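Local coordinates for protein thermophilic dibenzothiophene desulfurization enzyme C (Paenibacillus sp. A11-2, PDB 5XDC) that probably catalyses the FMNH2- and oxygen-dependent oxidation of dibenzothiophene to its 5-oxide and then its 5,5-dioxide, at residues B[240-250]-B[320-331]; B[180-188]-B[229-237]. All coordinates share one frame; numbering follows the deposited sequence. Where two conformers were deposited one is given.

How the interactions relate
The two contacts lie in series along the chain, their centres about 18 Å apart, and helix 233-240 ties them together: its start packs on strand 184-190 in interaction 2, and its end leads into interaction 1, 240-250 with 320-331. They touch directly where Pro244 CB meets Ala237 CB at 3.8 Å. Interaction 2 thus holds the beta domain to the connector, while interaction 1 fastens that connector to the helical C-terminal domain. Ser129 and Tyr93 bind FMN in another structure of this protein; the cofactor is absent here. The Val234 side chain is about 8 Å from that of Ser129, and the Ile250 side chain about 11 Å from those of Ser129 and Tyr93.

Interaction 1. Residues B[240-250]-B[320-331]; sequences SGSKPSLWTPI and VQELWERNHVTP. With SO4 (sulfate ion), chain N; SO4 (sulfate ion), chain K.
Lys243 sends CG anti to its backbone N (chi1 -173°) and keeps the rest of its chain extended, which carries NZ to the C-terminal end of helix 293-324. Leu246 and Ile250 instead turn CG and CG1 anti to the carbonyl carbon, facing the same helix. The contact belongs to the helical C-terminal domain of the acyl-CoA dehydrogenase fold, and joins the start of helix 247-276 to the turn between helices 293-324 and 331-363. NZ donates to Trp324 O at 2.9 Å, from above the carbonyl plane, and to Arg326 O at 2.7 Å, nearly along the C=O axis. A long, flexible cation suits this place, since it can gather two carbonyls, one at the end of the helix and one in the turn just past it, whose partial charge probably stabilises the ammonium. The lysine's methylenes cross Val329 at about a right angle, Lys243 CG lying 3.8 Å from Val329 CG2. Deeper in, Leu246 CD1 rests 4.0 Å from Leu323 CB. Ile250 uses its longer branch, CG1 against Val320 CG1 and, one bond on, CD1 close to Trp324 CE3, approaching obliquely; the indole also meets Trp70 edge-to-face. At the other end, Gly241 closes helix 233-240 in a Schellman motif with positive phi; a side chain there would run into Pro331 CB. Two sulfates, probably from the crystallisation liquor, sit by the turn. One takes the backbone N-H groups of Asn327 and His328, the other the guanidinium of Arg326, whose NH2 also bridges to Glu322 OE2. A single water accepts from Lys243 N at 3.0 Å and from Val329 N at 3.1 Å.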
loop_
_atom_site.group_PDB
_atom_site.type_symbol
_atom_site.label_atom_id
_atom_site.label_comp_id
_atom_site.label_asym_id
_atom_site.label_seq_id
_atom_site.Cartn_x
_atom_site.Cartn_y
_atom_site.Cartn_z
ATOM N N SER B 240 38.166 2.048 -3.146
ATOM C CA SER B 240 38.513 3.460 -3.149
ATOM C C SER B 240 37.327 4.370 -3.420
ATOM O O SER B 240 37.428 5.575 -3.172
ATOM C CB SER B 240 39.593 3.733 -4.204
ATOM O OG SER B 240 40.797 3.073 -3.858
ATOM N N GLY B 241 36.216 3.837 -3.921
ATOM C CA GLY B 241 35.139 4.689 -4.387
ATOM C C GLY B 241 35.564 5.631 -5.483
ATOM O O GLY B 241 35.004 6.721 -5.606
ATOM N N SER B 242 36.550 5.238 -6.289
ATOM C CA SER B 242 37.093 6.090 -7.336
ATOM C C SER B 242 36.251 6.008 -8.612
ATOM O O SER B 242 35.256 5.282 -8.694
ATOM C CB SER B 242 38.546 5.703 -7.611
ATOM O OG SER B 242 38.633 4.327 -7.933
ATOM N N LYS B 243 36.667 6.753 -9.635
ATOM C CA LYS B 243 35.848 6.899 -10.832
ATOM C C LYS B 243 35.419 5.570 -11.448
ATOM O O LYS B 243 34.265 5.485 -11.902
ATOM C CB LYS B 243 36.583 7.747 -11.876
ATOM C CG LYS B 243 35.707 8.063 -13.071
ATOM C CD LYS B 243 36.388 8.911 -14.106
ATOM C CE LYS B 243 35.400 9.280 -15.205
ATOM N NZ LYS B 243 36.000 9.993 -16.367
ATOM N N PRO B 244 36.267 4.538 -11.555
ATOM C CA PRO B 244 35.799 3.291 -12.180
ATOM C C PRO B 244 34.650 2.645 -11.429
ATOM O O PRO B 244 33.860 1.918 -12.050
ATOM C CB PRO B 244 37.053 2.405 -12.181
ATOM C CG PRO B 244 38.188 3.382 -12.159
ATOM C CD PRO B 244 37.711 4.487 -11.267
ATOM N N SER B 245 34.533 2.887 -10.118
ATOM C CA SER B 245 33.387 2.376 -9.372
ATOM C C SER B 245 32.079 3.060 -9.768
ATOM O O SER B 245 31.022 2.643 -9.268
ATOM C CB SER B 245 33.626 2.513 -7.862
ATOM O OG SER B 245 33.457 3.850 -7.416
ATOM N N LEU B 246 32.102 4.079 -10.646
ATOM C CA LEU B 246 30.867 4.600 -11.220
ATOM C C LEU B 246 30.128 3.547 -12.029
ATOM O O LEU B 246 28.952 3.743 -12.342
ATOM C CB LEU B 246 31.110 5.794 -12.137
ATOM C CG LEU B 246 31.539 7.137 -11.535
ATOM C CD1 LEU B 246 31.774 8.131 -12.675
ATOM C CD2 LEU B 246 30.486 7.659 -10.560
ATOM N N TRP B 247 30.791 2.447 -12.382
ATOM C CA TRP B 247 30.140 1.435 -13.203
ATOM C C TRP B 247 28.821 0.988 -12.576
ATOM O O TRP B 247 27.815 0.830 -13.282
ATOM C CB TRP B 247 31.062 0.229 -13.412
ATOM C CG TRP B 247 30.368 -0.838 -14.189
ATOM C CD1 TRP B 247 30.242 -0.910 -15.533
ATOM C CD2 TRP B 247 29.630 -1.946 -13.653
ATOM N NE1 TRP B 247 29.499 -2.009 -15.885
ATOM C CE2 TRP B 247 29.115 -2.667 -14.745
ATOM C CE3 TRP B 247 29.377 -2.404 -12.357
ATOM C CZ2 TRP B 247 28.341 -3.817 -14.585
ATOM C CZ3 TRP B 247 28.610 -3.548 -12.195
ATOM C CH2 TRP B 247 28.105 -4.240 -13.302
ATOM N N THR B 248 28.803 0.811 -11.250
ATOM C CA THR B 248 27.601 0.273 -10.610
ATOM C C THR B 248 26.451 1.263 -10.637
ATOM O O THR B 248 25.360 0.883 -11.088
ATOM C CB THR B 248 27.915 -0.173 -9.183
ATOM O OG1 THR B 248 29.210 -0.763 -9.154
ATOM C CG2 THR B 248 26.873 -1.198 -8.714
ATOM N N PRO B 249 26.593 2.517 -10.179
ATOM C CA PRO B 249 25.450 3.436 -10.308
ATOM C C PRO B 249 25.002 3.615 -11.742
ATOM O O PRO B 249 23.793 3.659 -11.996
ATOM C CB PRO B 249 25.961 4.748 -9.687
ATOM C CG PRO B 249 27.452 4.575 -9.556
ATOM C CD PRO B 249 27.699 3.117 -9.409
ATOM N N ILE B 250 25.935 3.692 -12.704
ATOM C CA ILE B 250 25.547 3.796 -14.109
ATOM C C ILE B 250 24.650 2.631 -14.494
ATOM O O ILE B 250 23.611 2.803 -15.142
ATOM C CB ILE B 250 26.794 3.842 -15.010
ATOM C CG1 ILE B 250 27.480 5.201 -14.860
ATOM C CG2 ILE B 250 26.426 3.584 -16.465
ATOM C CD1 ILE B 250 28.858 5.253 -15.509
ATOM N N VAL B 320 24.984 11.558 -13.541
ATOM C CA VAL B 320 25.860 10.544 -14.131
ATOM C C VAL B 320 26.784 11.191 -15.160
ATOM O O VAL B 320 27.998 10.942 -15.183
ATOM C CB VAL B 320 25.031 9.416 -14.770
ATOM C CG1 VAL B 320 25.929 8.531 -15.643
ATOM C CG2 VAL B 320 24.318 8.596 -13.698
ATOM N N GLN B 321 26.207 11.995 -16.053
ATOM C CA GLN B 321 27.000 12.621 -17.109
ATOM C C GLN B 321 28.057 13.543 -16.516
ATOM O O GLN B 321 29.212 13.545 -16.965
ATOM C CB GLN B 321 26.096 13.382 -18.072
ATOM C CG GLN B 321 26.839 14.052 -19.227
ATOM C CD GLN B 321 27.509 13.041 -20.142
ATOM O OE1 GLN B 321 27.045 11.908 -20.280
ATOM N NE2 GLN B 321 28.603 13.445 -20.772
ATOM N N GLU B 322 27.688 14.324 -15.498
ATOM C CA GLU B 322 28.655 15.243 -14.893
ATOM C C GLU B 322 29.865 14.484 -14.357
ATOM O O GLU B 322 31.016 14.863 -14.610
ATOM C CB GLU B 322 27.987 16.066 -13.784
ATOM C CG GLU B 322 28.946 17.011 -13.050
ATOM C CD GLU B 322 29.273 18.268 -13.839
ATOM O OE1 GLU B 322 28.878 18.351 -15.023
ATOM O OE2 GLU B 322 29.927 19.173 -13.270
ATOM N N LEU B 323 29.631 13.400 -13.618
ATOM C CA LEU B 323 30.750 12.675 -13.031
ATOM C C LEU B 323 31.501 11.845 -14.066
ATOM O O LEU B 323 32.702 11.608 -13.904
ATOM C CB LEU B 323 30.264 11.792 -11.884
ATOM C CG LEU B 323 29.664 12.543 -10.683
ATOM C CD1 LEU B 323 29.312 11.578 -9.604
ATOM C CD2 LEU B 323 30.616 13.615 -10.140
ATOM N N TRP B 324 30.813 11.403 -15.118
ATOM C CA TRP B 324 31.452 10.697 -16.229
ATOM C C TRP B 324 32.502 11.554 -16.913
ATOM O O TRP B 324 33.488 11.022 -17.437
ATOM C CB TRP B 324 30.381 10.306 -17.230
ATOM C CG TRP B 324 30.763 9.609 -18.513
ATOM C CD1 TRP B 324 30.792 10.159 -19.762
ATOM C CD2 TRP B 324 31.075 8.222 -18.680
ATOM N NE1 TRP B 324 31.111 9.204 -20.693
ATOM C CE2 TRP B 324 31.291 8.007 -20.053
ATOM C CE3 TRP B 324 31.183 7.139 -17.802
ATOM C CZ2 TRP B 324 31.609 6.752 -20.569
ATOM C CZ3 TRP B 324 31.505 5.899 -18.315
ATOM C CH2 TRP B 324 31.715 5.716 -19.683
ATOM N N GLU B 325 32.287 12.866 -16.953
ATOM C CA GLU B 325 33.212 13.786 -17.600
ATOM C C GLU B 325 34.369 14.201 -16.699
ATOM O O GLU B 325 35.316 14.820 -17.194
ATOM C CB GLU B 325 32.455 15.033 -18.070
ATOM C CG GLU B 325 31.463 14.779 -19.190
ATOM C CD GLU B 325 30.617 15.999 -19.493
ATOM O OE1 GLU B 325 30.815 17.037 -18.825
ATOM O OE2 GLU B 325 29.758 15.925 -20.388
ATOM N N ARG B 326 34.337 13.863 -15.412
ATOM C CA ARG B 326 35.395 14.268 -14.494
ATOM C C ARG B 326 36.617 13.377 -14.660
ATOM O O ARG B 326 36.506 12.189 -14.971
ATOM C CB ARG B 326 34.927 14.188 -13.043
ATOM C CG ARG B 326 33.733 15.048 -12.714
ATOM C CD ARG B 326 34.109 16.496 -12.533
ATOM N NE ARG B 326 32.931 17.338 -12.358
ATOM C CZ ARG B 326 32.343 17.578 -11.190
ATOM N NH1 ARG B 326 32.816 17.047 -10.076
ATOM N NH2 ARG B 326 31.276 18.361 -11.139
ATOM N N ASN B 327 37.798 13.958 -14.431
ATOM C CA ASN B 327 39.010 13.153 -14.414
ATOM C C ASN B 327 39.122 12.337 -13.142
ATOM O O ASN B 327 39.633 11.217 -13.171
ATOM C CB ASN B 327 40.243 14.047 -14.570
ATOM C CG ASN B 327 40.257 14.784 -15.890
ATOM O OD1 ASN B 327 39.987 14.199 -16.942
ATOM N ND2 ASN B 327 40.554 16.081 -15.843
ATOM N N HIS B 328 38.648 12.869 -12.024
ATOM C CA HIS B 328 38.666 12.146 -10.766
ATOM C C HIS B 328 37.309 12.280 -10.099
ATOM O O HIS B 328 36.606 13.281 -10.267
ATOM C CB HIS B 328 39.769 12.644 -9.846
ATOM C CG HIS B 328 41.137 12.483 -10.429
ATOM N ND1 HIS B 328 41.803 13.514 -11.057
ATOM C CD2 HIS B 328 41.945 11.400 -10.519
ATOM C CE1 HIS B 328 42.972 13.079 -11.490
ATOM N NE2 HIS B 328 43.084 11.800 -11.176
ATOM N N VAL B 329 36.949 11.241 -9.359
ATOM C CA VAL B 329 35.690 11.183 -8.634
ATOM C C VAL B 329 36.000 10.713 -7.227
ATOM O O VAL B 329 36.751 9.745 -7.043
ATOM C CB VAL B 329 34.684 10.242 -9.317
ATOM C CG1 VAL B 329 33.418 10.112 -8.470
ATOM C CG2 VAL B 329 34.349 10.755 -10.705
ATOM N N THR B 330 35.432 11.398 -6.236
ATOM C CA THR B 330 35.645 11.048 -4.845
ATOM C C THR B 330 34.606 10.041 -4.374
ATOM O O THR B 330 33.520 9.940 -4.952
ATOM C CB THR B 330 35.556 12.288 -3.965
ATOM O OG1 THR B 330 34.206 12.765 -3.965
ATOM C CG2 THR B 330 36.483 13.389 -4.479
ATOM N N PRO B 331 34.914 9.295 -3.311
ATOM C CA PRO B 331 33.922 8.362 -2.758
ATOM C C PRO B 331 32.639 9.051 -2.349
ATOM O O PRO B 331 31.564 8.441 -2.413
ATOM C CB PRO B 331 34.633 7.749 -1.547
ATOM C CG PRO B 331 36.071 8.146 -1.658
ATOM C CD PRO B 331 36.163 9.332 -2.531
HETATM S S SO4 N . 38.304 16.988 -12.503
HETATM O O1 SO4 N . 37.366 17.826 -11.760
HETATM O O2 SO4 N . 37.784 16.739 -13.848
HETATM O O3 SO4 N . 39.593 17.674 -12.620
HETATM O O4 SO4 N . 38.498 15.737 -11.771
HETATM S S SO4 K . 30.695 18.593 -7.341
HETATM O O1 SO4 K . 30.282 19.804 -6.634
HETATM O O2 SO4 K . 29.943 18.489 -8.593
HETATM O O3 SO4 K . 32.126 18.666 -7.649
HETATM O O4 SO4 K . 30.464 17.455 -6.454
HETATM O O HOH W 1 38.873 8.807 -9.500
#

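Interaction 2. Residues B[180-188]-B[229-237]; sequences GDGRIVAAL and GTPGQVTDA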
loop_
_atom_site.group_PDB
_atom_site.type_symbol
_atom_site.label_atom_id
_atom_site.label_comp_id
_atom_site.label_asym_id
_atom_site.label_seq_id
_atom_site.Cartn_x
_atom_site.Cartn_y
_atom_site.Cartn_z
ATOM N N GLY B 180 49.117 -13.832 -6.853
ATOM C CA GLY B 180 47.949 -13.774 -5.996
ATOM C C GLY B 180 46.723 -14.407 -6.623
ATOM O O GLY B 180 46.291 -13.984 -7.699
ATOM N N ASP B 181 46.163 -15.422 -5.970
ATOM C CA ASP B 181 44.913 -16.024 -6.411
ATOM C C ASP B 181 43.723 -15.195 -5.930
ATOM O O ASP B 181 43.828 -14.380 -5.013
ATOM C CB ASP B 181 44.767 -17.454 -5.888
ATOM C CG ASP B 181 45.829 -18.402 -6.428
ATOM O OD1 ASP B 181 46.402 -18.129 -7.502
ATOM O OD2 ASP B 181 46.088 -19.432 -5.776
ATOM N N GLY B 182 42.579 -15.419 -6.568
ATOM C CA GLY B 182 41.345 -14.771 -6.173
ATOM C C GLY B 182 41.205 -13.328 -6.597
ATOM O O GLY B 182 40.320 -12.633 -6.086
ATOM N N ARG B 183 42.046 -12.851 -7.509
ATOM C CA ARG B 183 41.953 -11.494 -8.018
ATOM C C ARG B 183 41.094 -11.485 -9.271
ATOM O O ARG B 183 41.218 -12.361 -10.125
ATOM C CB ARG B 183 43.346 -10.944 -8.330
ATOM C CG ARG B 183 44.311 -10.991 -7.144
ATOM C CD ARG B 183 45.650 -10.355 -7.495
ATOM N NE ARG B 183 46.403 -11.175 -8.445
ATOM C CZ ARG B 183 47.372 -10.719 -9.234
ATOM N NH1 ARG B 183 47.722 -9.442 -9.205
ATOM N NH2 ARG B 183 47.985 -11.545 -10.065
ATOM N N ILE B 184 40.224 -10.493 -9.387
ATOM C CA ILE B 184 39.318 -10.454 -10.527
ATOM C C ILE B 184 40.048 -9.900 -11.738
ATOM O O ILE B 184 40.658 -8.827 -11.675
ATOM C CB ILE B 184 38.069 -9.619 -10.217
ATOM C CG1 ILE B 184 37.245 -10.289 -9.123
ATOM C CG2 ILE B 184 37.223 -9.492 -11.484
ATOM C CD1 ILE B 184 36.126 -9.409 -8.574
ATOM N N VAL B 185 39.985 -10.617 -12.846
ATOM C CA VAL B 185 40.455 -10.087 -14.117
ATOM C C VAL B 185 39.259 -9.932 -15.036
ATOM O O VAL B 185 38.301 -10.719 -15.006
ATOM C CB VAL B 185 41.534 -10.960 -14.789
ATOM C CG1 VAL B 185 42.808 -10.946 -13.968
ATOM C CG2 VAL B 185 41.030 -12.364 -14.995
ATOM N N ALA B 186 39.329 -8.896 -15.858
ATOM C CA ALA B 186 38.307 -8.573 -16.830
ATOM C C ALA B 186 38.974 -8.410 -18.181
ATOM O O ALA B 186 40.126 -7.981 -18.267
ATOM C CB ALA B 186 37.545 -7.288 -16.457
ATOM N N ALA B 187 38.238 -8.745 -19.230
ATOM C CA ALA B 187 38.771 -8.654 -20.582
ATOM C C ALA B 187 37.624 -8.487 -21.560
ATOM O O ALA B 187 36.465 -8.789 -21.255
ATOM C CB ALA B 187 39.606 -9.889 -20.947
ATOM N N LEU B 188 37.963 -8.007 -22.754
ATOM C CA LEU B 188 37.006 -7.849 -23.844
ATOM C C LEU B 188 37.512 -8.695 -25.006
ATOM O O LEU B 188 38.567 -8.384 -25.579
ATOM C CB LEU B 188 36.869 -6.380 -24.251
ATOM C CG LEU B 188 35.751 -6.084 -25.241
ATOM C CD1 LEU B 188 34.400 -6.181 -24.588
ATOM C CD2 LEU B 188 35.900 -4.708 -25.848
ATOM N N GLY B 229 42.648 -3.312 -17.303
ATOM C CA GLY B 229 43.359 -3.072 -16.070
ATOM C C GLY B 229 44.165 -4.282 -15.642
ATOM O O GLY B 229 44.388 -5.237 -16.399
ATOM N N THR B 230 44.600 -4.231 -14.407
ATOM C CA THR B 230 45.391 -5.277 -13.804
ATOM C C THR B 230 44.512 -6.153 -12.930
ATOM O O THR B 230 43.399 -5.761 -12.566
ATOM C CB THR B 230 46.515 -4.662 -12.970
ATOM O OG1 THR B 230 45.956 -3.892 -11.902
ATOM C CG2 THR B 230 47.370 -3.752 -13.834
ATOM N N PRO B 231 44.970 -7.350 -12.577
ATOM C CA PRO B 231 44.134 -8.232 -11.755
ATOM C C PRO B 231 43.817 -7.600 -10.413
ATOM O O PRO B 231 44.697 -7.084 -9.721
ATOM C CB PRO B 231 44.991 -9.491 -11.602
ATOM C CG PRO B 231 45.930 -9.449 -12.770
ATOM C CD PRO B 231 46.226 -8.007 -12.981
ATOM N N GLY B 232 42.542 -7.661 -10.038
ATOM C CA GLY B 232 42.103 -7.048 -8.808
ATOM C C GLY B 232 41.888 -5.550 -8.870
ATOM O O GLY B 232 41.456 -4.965 -7.870
ATOM N N GLN B 233 42.158 -4.903 -10.004
ATOM C CA GLN B 233 42.005 -3.452 -10.067
ATOM C C GLN B 233 40.560 -3.025 -9.846
ATOM O O GLN B 233 40.314 -1.957 -9.275
ATOM C CB GLN B 233 42.491 -2.909 -11.408
ATOM C CG GLN B 233 42.484 -1.375 -11.474
ATOM C CD GLN B 233 43.011 -0.845 -12.790
ATOM O OE1 GLN B 233 43.814 -1.497 -13.454
ATOM N NE2 GLN B 233 42.545 0.337 -13.185
ATOM N N VAL B 234 39.595 -3.829 -10.285
ATOM C CA VAL B 234 38.206 -3.437 -10.076
ATOM C C VAL B 234 37.876 -3.468 -8.587
ATOM O O VAL B 234 37.156 -2.602 -8.076
ATOM C CB VAL B 234 37.269 -4.333 -10.905
ATOM C CG1 VAL B 234 37.388 -5.799 -10.497
ATOM C CG2 VAL B 234 35.837 -3.854 -10.786
ATOM N N THR B 235 38.402 -4.460 -7.871
ATOM C CA THR B 235 38.214 -4.512 -6.424
ATOM C C THR B 235 38.852 -3.302 -5.754
ATOM O O THR B 235 38.270 -2.708 -4.841
ATOM C CB THR B 235 38.801 -5.815 -5.882
ATOM O OG1 THR B 235 38.180 -6.930 -6.530
ATOM C CG2 THR B 235 38.580 -5.936 -4.389
ATOM N N ASP B 236 40.047 -2.910 -6.205
ATOM C CA ASP B 236 40.691 -1.728 -5.647
ATOM C C ASP B 236 39.881 -0.468 -5.930
ATOM O O ASP B 236 39.754 0.404 -5.063
ATOM C CB ASP B 236 42.101 -1.589 -6.217
ATOM C CG ASP B 236 43.006 -2.744 -5.831
ATOM O OD1 ASP B 236 42.717 -3.432 -4.833
ATOM O OD2 ASP B 236 44.014 -2.959 -6.536
ATOM N N ALA B 237 39.339 -0.345 -7.142
ATOM C CA ALA B 237 38.534 0.828 -7.476
ATOM C C ALA B 237 37.275 0.877 -6.623
ATOM O O ALA B 237 36.877 1.948 -6.155
ATOM C CB ALA B 237 38.171 0.821 -8.961
HETATM O O HOH W 2 40.454 -6.046 -12.365
HETATM O O HOH W 3 39.902 -8.922 -6.957
HETATM O O HOH W 4 41.836 -7.271 -15.285
#
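Arg183, just before the strand, and Val185 on it both meet Pro231. Pro231 CB sits over the centre of the Arg183 guanidinium, 3.5 Å above its plane; in the conformer given, Val185 CG1 touches the same CB at 3.5 Å, a less certain contact because the valine has two conformers. The compact, apolar proline ring suits the flat face of the guanidinium. Ile184 lays CG2 on Val234 CG1 at 3.8 Å, joining the strand to the first turn of helix 233-240. Among the hydrogen bonds, Gly232 N donates to Ile184 O at 2.8 Å and almost straight, 175°. Gly232, the N-cap, lies in a type II turn from Thr230 to Gln233, where its positive phi suits a residue without a side chain. Arg183 bends at chi3 (-70°), bringing NE to Gly180 O at 2.9 Å, while NH2 forms a salt bridge with Asp177. With a leucine in place of Arg183, Pro231 would probably lose its flat cover and Asp177 its charged mate. Waters add further links, one between Ile184 N and Thr235 OG1. The chemistry thus implies a joint fixed by one direct backbone bond, with bridging waters and close apolar contacts holding the beta domain against the helix that follows it.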